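Local coordinates for copper induced nitroreductase D (Lactococcus lactis, PDB 2WQF), which acts as a copper-induced, FMN-containing nitroreductase involved in defence against oxidative stress, at the interface of chains A and B. Residues are numbered along the deposited sequence; one frame, centred on the assembly and turned at random. Chains: chain A/B, Copper induced nitroreductase D.

Contact 1: the interface of chains A and B. Residues chain A 46-48, 171; chain B 196-199.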
loop_
_atom_site.group_PDB
_atom_site.type_symbol
_atom_site.label_atom_id
_atom_site.label_comp_id
_atom_site.label_asym_id
_atom_site.label_seq_id
_atom_site.Cartn_x
_atom_site.Cartn_y
_atom_site.Cartn_z
ATOM N N GLY A 46 6.776 7.013 -6.710
ATOM C CA GLY A 46 6.629 5.838 -7.556
ATOM C C GLY A 46 6.994 6.134 -9.004
ATOM O O GLY A 46 6.676 7.211 -9.532
ATOM N N ARG A 47 7.655 5.178 -9.647
ATOM C CA ARG A 47 8.006 5.270 -11.060
ATOM C C ARG A 47 7.632 3.939 -11.697
ATOM O O ARG A 47 7.827 2.897 -11.079
ATOM C CB ARG A 47 9.508 5.487 -11.248
ATOM C CG ARG A 47 10.087 6.703 -10.493
ATOM C CD ARG A 47 9.693 8.037 -11.162
ATOM N NE ARG A 47 10.185 9.200 -10.426
ATOM C CZ ARG A 47 9.484 9.896 -9.529
ATOM N NH1 ARG A 47 8.227 9.580 -9.240
ATOM N NH2 ARG A 47 10.054 10.930 -8.916
ATOM N N LEU A 48 7.108 3.954 -12.922
ATOM C CA LEU A 48 6.696 2.728 -13.593
ATOM C C LEU A 48 7.362 2.584 -14.952
ATOM O O LEU A 48 7.468 3.554 -15.717
ATOM C CB LEU A 48 5.195 2.695 -13.834
ATOM C CG LEU A 48 4.298 2.295 -12.672
ATOM C CD1 LEU A 48 4.377 3.250 -11.507
ATOM C CD2 LEU A 48 2.860 2.208 -13.187
ATOM N N TRP A 171 16.114 5.125 -9.760
ATOM C CA TRP A 171 14.945 4.256 -9.718
ATOM C C TRP A 171 15.267 2.894 -9.088
ATOM O O TRP A 171 16.012 2.099 -9.654
ATOM C CB TRP A 171 14.365 4.038 -11.111
ATOM C CG TRP A 171 13.684 5.234 -11.734
ATOM C CD1 TRP A 171 13.898 6.560 -11.452
ATOM C CD2 TRP A 171 12.712 5.203 -12.787
ATOM N NE1 TRP A 171 13.105 7.349 -12.262
ATOM C CE2 TRP A 171 12.371 6.537 -13.086
ATOM C CE3 TRP A 171 12.074 4.173 -13.483
ATOM C CZ2 TRP A 171 11.432 6.858 -14.050
ATOM C CZ3 TRP A 171 11.151 4.497 -14.453
ATOM C CH2 TRP A 171 10.835 5.829 -14.727
ATOM N N ASP B 196 7.586 12.172 -16.412
ATOM C CA ASP B 196 8.640 11.965 -15.420
ATOM C C ASP B 196 8.459 10.700 -14.545
ATOM O O ASP B 196 9.379 10.317 -13.820
ATOM C CB ASP B 196 8.771 13.202 -14.521
ATOM C CG ASP B 196 9.220 14.447 -15.283
ATOM O OD1 ASP B 196 9.959 14.329 -16.300
ATOM O OD2 ASP B 196 8.825 15.557 -14.848
ATOM N N ARG B 197 7.322 10.012 -14.642
ATOM C CA ARG B 197 7.134 8.818 -13.814
ATOM C C ARG B 197 6.578 7.590 -14.525
ATOM O O ARG B 197 6.546 6.551 -13.914
ATOM C CB ARG B 197 6.293 9.122 -12.567
ATOM C CG ARG B 197 4.885 9.616 -12.822
ATOM C CD ARG B 197 4.100 9.588 -11.509
ATOM N NE ARG B 197 2.875 10.400 -11.583
ATOM C CZ ARG B 197 2.079 10.674 -10.556
ATOM N NH1 ARG B 197 2.304 10.111 -9.389
ATOM N NH2 ARG B 197 1.012 11.459 -10.709
ATOM N N PHE B 198 6.183 7.713 -15.790
ATOM C CA PHE B 198 5.696 6.580 -16.570
ATOM C C PHE B 198 6.447 6.448 -17.872
ATOM O O PHE B 198 6.515 7.381 -18.661
ATOM C CB PHE B 198 4.208 6.725 -16.916
ATOM C CG PHE B 198 3.300 6.976 -15.727
ATOM C CD1 PHE B 198 3.105 6.026 -14.771
ATOM C CD2 PHE B 198 2.604 8.163 -15.615
ATOM C CE1 PHE B 198 2.263 6.256 -13.715
ATOM C CE2 PHE B 198 1.752 8.391 -14.560
ATOM C CZ PHE B 198 1.581 7.436 -13.615
ATOM N N ILE B 199 7.026 5.269 -18.096
ATOM C CA ILE B 199 7.669 4.953 -19.351
ATOM C C ILE B 199 6.969 3.699 -19.876
ATOM O O ILE B 199 6.817 2.697 -19.146
ATOM C CB ILE B 199 9.138 4.600 -19.155
ATOM C CG1 ILE B 199 9.919 5.800 -18.616
ATOM C CG2 ILE B 199 9.758 4.130 -20.481
ATOM C CD1 ILE B 199 11.346 5.452 -18.237
HETATM O O HOH W 1 4.228 8.155 -8.688
#
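B:Phe198 lies alongside A:Leu48, the two side chains pointing the same way, where the C-terminal strand 198-201 of chain B joins strand 46-52 of chain A in parallel. This is an exchanged-tail strand addition, an arrangement familiar in homodimers of the nitroreductase family. Both backbone polar atoms of A:Leu48 bond the added strand: its N donates to B:Arg197 O at 2.8 Å, and its O accepts from B:Ile199 N at 3.0 Å. Ring atom CD1 of B:Phe198 reaches A:Leu48 CB at 4.0 Å. On the other side of the strand B:Ile199 slants across A:Trp171, its terminal methyl CD1 meeting the indole at CH2, 3.6 Å away. A:Arg47 CB sits over the centre of that indole's face, 3.4 Å above the plane. With its chain bent at CG (chi2 -74°), A:Arg47 folds back and NH1 donates to A:Gly46 O from above the carbonyl plane. B:Arg197 crosses A:Arg47 at about a right angle, the guanidinium planes nearly perpendicular. Its chain runs extended from CG to NE, and NH1 meets, at 2.8 Å in the guanidinium plane, a water that also bonds A:Gly46 O. That carbonyl oxygen thus serves both an arginine of its own chain and, through water, one of the partner. B:Asp196 adds its backbone O, 3.5 Å from A:Arg47 CD.

Contact 2: the interface of chains A and B. Residues chain A 3, 7, 33, 136, 139; chain B 3, 7, 136, 139.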
loop_
_atom_site.group_PDB
_atom_site.type_symbol
_atom_site.label_atom_id
_atom_site.label_comp_id
_atom_site.label_asym_id
_atom_site.label_seq_id
_atom_site.Cartn_x
_atom_site.Cartn_y
_atom_site.Cartn_z
ATOM N N PHE A 3 -16.832 -0.300 -3.909
ATOM C CA PHE A 3 -15.386 -0.318 -3.698
ATOM C C PHE A 3 -14.944 -1.644 -3.069
ATOM O O PHE A 3 -13.950 -2.240 -3.478
ATOM C CB PHE A 3 -14.963 0.859 -2.800
ATOM C CG PHE A 3 -13.492 0.890 -2.517
ATOM C CD1 PHE A 3 -12.588 1.189 -3.521
ATOM C CD2 PHE A 3 -13.009 0.590 -1.261
ATOM C CE1 PHE A 3 -11.245 1.182 -3.273
ATOM C CE2 PHE A 3 -11.660 0.576 -1.020
ATOM C CZ PHE A 3 -10.776 0.879 -2.026
ATOM N N LEU A 7 -12.304 -4.507 -4.440
ATOM C CA LEU A 7 -11.196 -5.096 -3.694
ATOM C C LEU A 7 -11.278 -6.612 -3.721
ATOM O O LEU A 7 -10.269 -7.289 -3.916
ATOM C CB LEU A 7 -11.162 -4.622 -2.237
ATOM C CG LEU A 7 -10.877 -3.133 -1.992
ATOM C CD1 LEU A 7 -10.765 -2.921 -0.487
ATOM C CD2 LEU A 7 -9.633 -2.643 -2.699
ATOM N N ALA A 33 -4.522 5.022 -11.741
ATOM C CA ALA A 33 -4.451 4.353 -10.449
ATOM C C ALA A 33 -3.254 4.861 -9.645
ATOM O O ALA A 33 -3.357 5.076 -8.441
ATOM C CB ALA A 33 -4.392 2.844 -10.626
ATOM N N ASN A 136 -3.226 -0.608 -6.028
ATOM C CA ASN A 136 -4.219 0.198 -6.703
ATOM C C ASN A 136 -4.235 -0.126 -8.208
ATOM O O ASN A 136 -5.300 -0.202 -8.820
ATOM C CB ASN A 136 -4.053 1.719 -6.427
ATOM C CG ASN A 136 -4.670 2.136 -5.109
ATOM O OD1 ASN A 136 -5.483 1.399 -4.541
ATOM N ND2 ASN A 136 -4.276 3.301 -4.606
ATOM N N THR A 139 -5.757 -3.697 -8.667
ATOM C CA THR A 139 -7.191 -3.688 -8.539
ATOM C C THR A 139 -7.856 -3.000 -9.729
ATOM O O THR A 139 -8.897 -3.452 -10.221
ATOM C CB THR A 139 -7.634 -3.012 -7.207
ATOM O OG1 THR A 139 -6.984 -3.667 -6.113
ATOM C CG2 THR A 139 -9.130 -3.104 -7.047
ATOM N N PHE B 3 -13.929 2.265 -9.977
ATOM C CA PHE B 3 -12.822 2.120 -9.035
ATOM C C PHE B 3 -11.921 3.360 -9.057
ATOM O O PHE B 3 -11.512 3.867 -8.016
ATOM C CB PHE B 3 -11.997 0.863 -9.370
ATOM C CG PHE B 3 -10.825 0.663 -8.459
ATOM C CD1 PHE B 3 -11.014 0.319 -7.133
ATOM C CD2 PHE B 3 -9.537 0.850 -8.916
ATOM C CE1 PHE B 3 -9.946 0.171 -6.292
ATOM C CE2 PHE B 3 -8.470 0.710 -8.067
ATOM C CZ PHE B 3 -8.675 0.363 -6.754
ATOM N N LEU B 7 -10.912 5.990 -6.040
ATOM C CA LEU B 7 -9.565 6.422 -5.677
ATOM C C LEU B 7 -9.478 7.938 -5.648
ATOM O O LEU B 7 -8.891 8.512 -4.732
ATOM C CB LEU B 7 -8.504 5.878 -6.640
ATOM C CG LEU B 7 -8.292 4.357 -6.661
ATOM C CD1 LEU B 7 -7.115 4.063 -7.584
ATOM C CD2 LEU B 7 -8.056 3.773 -5.286
ATOM N N ASN B 136 -6.557 1.233 1.612
ATOM C CA ASN B 136 -7.798 0.570 1.279
ATOM C C ASN B 136 -8.899 0.964 2.279
ATOM O O ASN B 136 -10.047 1.182 1.892
ATOM C CB ASN B 136 -7.644 -0.972 1.147
ATOM C CG ASN B 136 -7.107 -1.384 -0.207
ATOM O OD1 ASN B 136 -7.138 -0.593 -1.156
ATOM N ND2 ASN B 136 -6.596 -2.607 -0.302
ATOM N N THR B 139 -9.863 4.695 1.616
ATOM C CA THR B 139 -10.709 4.832 0.459
ATOM C C THR B 139 -12.107 4.275 0.718
ATOM O O THR B 139 -13.109 4.858 0.288
ATOM C CB THR B 139 -10.075 4.143 -0.787
ATOM O OG1 THR B 139 -8.762 4.672 -0.995
ATOM C CG2 THR B 139 -10.927 4.385 -2.007
HETATM O O HOH W 2 -6.598 -1.179 -3.919
HETATM O O HOH W 3 -7.132 2.055 -2.279
#
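A:Phe3 holds CG opposite its backbone N (chi1 179°), which carries the ring out from helix 3-9 to the partner's helix 121-143; B:Thr139 sends its methyl CG2 to meet it, with OG1 on the side of its own backbone N (chi1 -55°). The patch is a helix-packed part of the nitroreductase-family dimer core, and each contact is repeated with the chains exchanged. CG2 of B:Thr139 stands over one face of the A:Phe3 ring, 3.7 Å from its centroid, in a CH-pi contact offset toward the rim. A:Leu7 CG covers the opposite face, so the ring is clamped between its own helix and the partner. The two Phe3 side chains slant across one another and approach through their CE1 atoms, 3.4 Å apart. Across CZ from CE1, the rim atom CE2 of each ring points at a backbone oxygen, A:Phe3 CE2 lying 3.4 Å from B:Asn136 O. A:Leu7 and B:Asn136 slide past each other in opposite directions; CD2 of the leucine rests against the amide, 3.6 Å from OD1. At the centre the OD1 atoms of A:Asn136 and B:Asn136 are joined by two waters, each 2.9 Å from both of these amide oxygens, forming a four-cornered ring. Each water also has a weak contact with a Thr139 hydroxyl, OG1. B:Leu7 CD1 extends the apolar border to A:Ala33 CA, 3.9 Å away.

Contact 3: the interface of chains A and B. Residues chain A 189-192, 197; chain B 42, 44.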
loop_
_atom_site.group_PDB
_atom_site.type_symbol
_atom_site.label_atom_id
_atom_site.label_comp_id
_atom_site.label_asym_id
_atom_site.label_seq_id
_atom_site.Cartn_x
_atom_site.Cartn_y
_atom_site.Cartn_z
ATOM N N LYS A 189 -8.438 -19.240 -1.078
ATOM C CA LYS A 189 -7.762 -18.358 -0.132
ATOM C C LYS A 189 -8.515 -18.354 1.178
ATOM O O LYS A 189 -9.736 -18.275 1.206
ATOM C CB LYS A 189 -7.674 -16.929 -0.703
ATOM C CG LYS A 189 -6.947 -15.958 0.194
ATOM C CD LYS A 189 -6.689 -14.593 -0.463
ATOM C CE LYS A 189 -7.950 -13.863 -0.775
ATOM N NZ LYS A 189 -7.644 -12.423 -1.028
ATOM N N THR A 190 -7.774 -18.448 2.262
ATOM C CA THR A 190 -8.337 -18.391 3.609
ATOM C C THR A 190 -8.085 -17.008 4.229
ATOM O O THR A 190 -7.314 -16.198 3.716
ATOM C CB THR A 190 -7.716 -19.460 4.512
ATOM O OG1 THR A 190 -6.310 -19.223 4.654
ATOM C CG2 THR A 190 -7.954 -20.863 3.943
ATOM N N PHE A 191 -8.763 -16.756 5.333
ATOM C CA PHE A 191 -8.682 -15.497 6.081
ATOM C C PHE A 191 -8.520 -15.839 7.553
ATOM O O PHE A 191 -9.100 -16.826 8.051
ATOM C CB PHE A 191 -9.954 -14.680 5.881
ATOM C CG PHE A 191 -10.277 -14.396 4.443
ATOM C CD1 PHE A 191 -9.815 -13.245 3.829
ATOM C CD2 PHE A 191 -11.057 -15.268 3.716
ATOM C CE1 PHE A 191 -10.123 -12.975 2.509
ATOM C CE2 PHE A 191 -11.369 -15.046 2.393
ATOM C CZ PHE A 191 -10.896 -13.884 1.770
ATOM N N MET A 192 -7.769 -15.009 8.265
ATOM C CA MET A 192 -7.668 -15.092 9.718
ATOM C C MET A 192 -9.019 -14.872 10.366
ATOM O O MET A 192 -9.942 -14.288 9.798
ATOM C CB MET A 192 -6.810 -13.927 10.260
ATOM C CG MET A 192 -5.330 -13.988 10.060
ATOM S SD MET A 192 -4.631 -12.474 10.757
ATOM C CE MET A 192 -4.883 -12.765 12.491
ATOM N N ARG A 197 -7.201 -10.020 14.697
ATOM C CA ARG A 197 -6.578 -8.853 14.065
ATOM C C ARG A 197 -7.345 -7.541 14.179
ATOM O O ARG A 197 -6.799 -6.535 13.799
ATOM C CB ARG A 197 -6.230 -9.126 12.596
ATOM C CG ARG A 197 -7.397 -9.455 11.688
ATOM C CD ARG A 197 -6.927 -9.407 10.233
ATOM N NE ARG A 197 -7.872 -10.080 9.328
ATOM C CZ ARG A 197 -7.656 -10.318 8.039
ATOM N NH1 ARG A 197 -6.576 -9.838 7.461
ATOM N NH2 ARG A 197 -8.553 -10.978 7.306
ATOM N N ASN B 42 -0.033 -14.426 1.746
ATOM C CA ASN B 42 -1.277 -14.374 2.521
ATOM C C ASN B 42 -1.003 -14.334 4.010
ATOM O O ASN B 42 -1.775 -14.877 4.798
ATOM C CB ASN B 42 -2.227 -15.541 2.163
ATOM C CG ASN B 42 -3.645 -15.266 2.582
ATOM O OD1 ASN B 42 -4.104 -14.113 2.545
ATOM N ND2 ASN B 42 -4.363 -16.316 2.981
ATOM N N GLN B 44 -1.129 -11.814 6.089
ATOM C CA GLN B 44 -2.110 -11.044 6.856
ATOM C C GLN B 44 -1.538 -10.496 8.161
ATOM O O GLN B 44 -2.098 -10.700 9.241
ATOM C CB GLN B 44 -3.337 -11.917 7.135
ATOM C CG GLN B 44 -4.024 -12.390 5.884
ATOM C CD GLN B 44 -4.929 -13.557 6.171
ATOM O OE1 GLN B 44 -4.578 -14.744 5.916
ATOM N NE2 GLN B 44 -6.066 -13.258 6.734
HETATM O O HOH W 4 -6.556 -13.417 3.328
HETATM O O HOH W 5 -5.561 -17.504 6.719
#
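B:Asn42 and B:Gln44 reach the extended tail segment 189-192 of chain A, part of the dimer interface of this FMN-binding nitroreductase. The direct hydrogen bond runs from the amide nitrogen ND2 of B:Asn42 to A:Thr190 O, 3.0 Å and nearly straight (172° at the hydrogen). The carbonyl lies in the asparagine's amide plane, whereas the nitrogen stands above the plane of the carbonyl. Water completes the grip: one molecule joins A:Thr190 O to B:Asn42 OD1, at 2.7 Å from the latter, so both ends of the amide serve the same backbone oxygen. As modelled, a second links A:Thr190 OG1 to B:Gln44 OE1. Replacing B:Asn42 by a leucine would probably leave A:Thr190 O without its direct donor and the water on OD1 without its mate, and let the tail sit less firmly next to A:Lys189, an FMN-binding residue. Among the polar approaches, B:Gln44 NE2 lies 2.9 Å from A:Met192 N; as built two donors face each other, so the amide may be turned over, with its oxygen accepting from the backbone. A:Arg197 slants past B:Gln44, guanidinium and amide planes 62° apart, with NH2 3.4 Å from the modelled NE2, an oxygen if so turned. In packing contacts, A:Lys189 lays its aliphatic stem by B:Asn42, CG 3.8 Å from ND2. A:Met192 runs past B:Gln44 in the opposite direction, its extended chi2 (178°) carrying SD to 3.9 Å from B:Gln44 CB.

Contact 2 lies between the other two, its C-alpha centre about 20 Å from that of contact 1 and 19 Å from that of contact 3, which are about 32 Å apart. Contact 2 brings helices 3-9 and 121-143 of both subunits together around the two-fold axis. Contacts 1 and 3 belong to one C-terminal tail used twice: Arg197 takes part in both, from chain B in contact 1 and from chain A in contact 3. Each tail therefore runs from the FMN-binding Lys189 over the partner's residues 42 and 44 to its strand 46-52, probably tying flavin-site geometry to dimerisation.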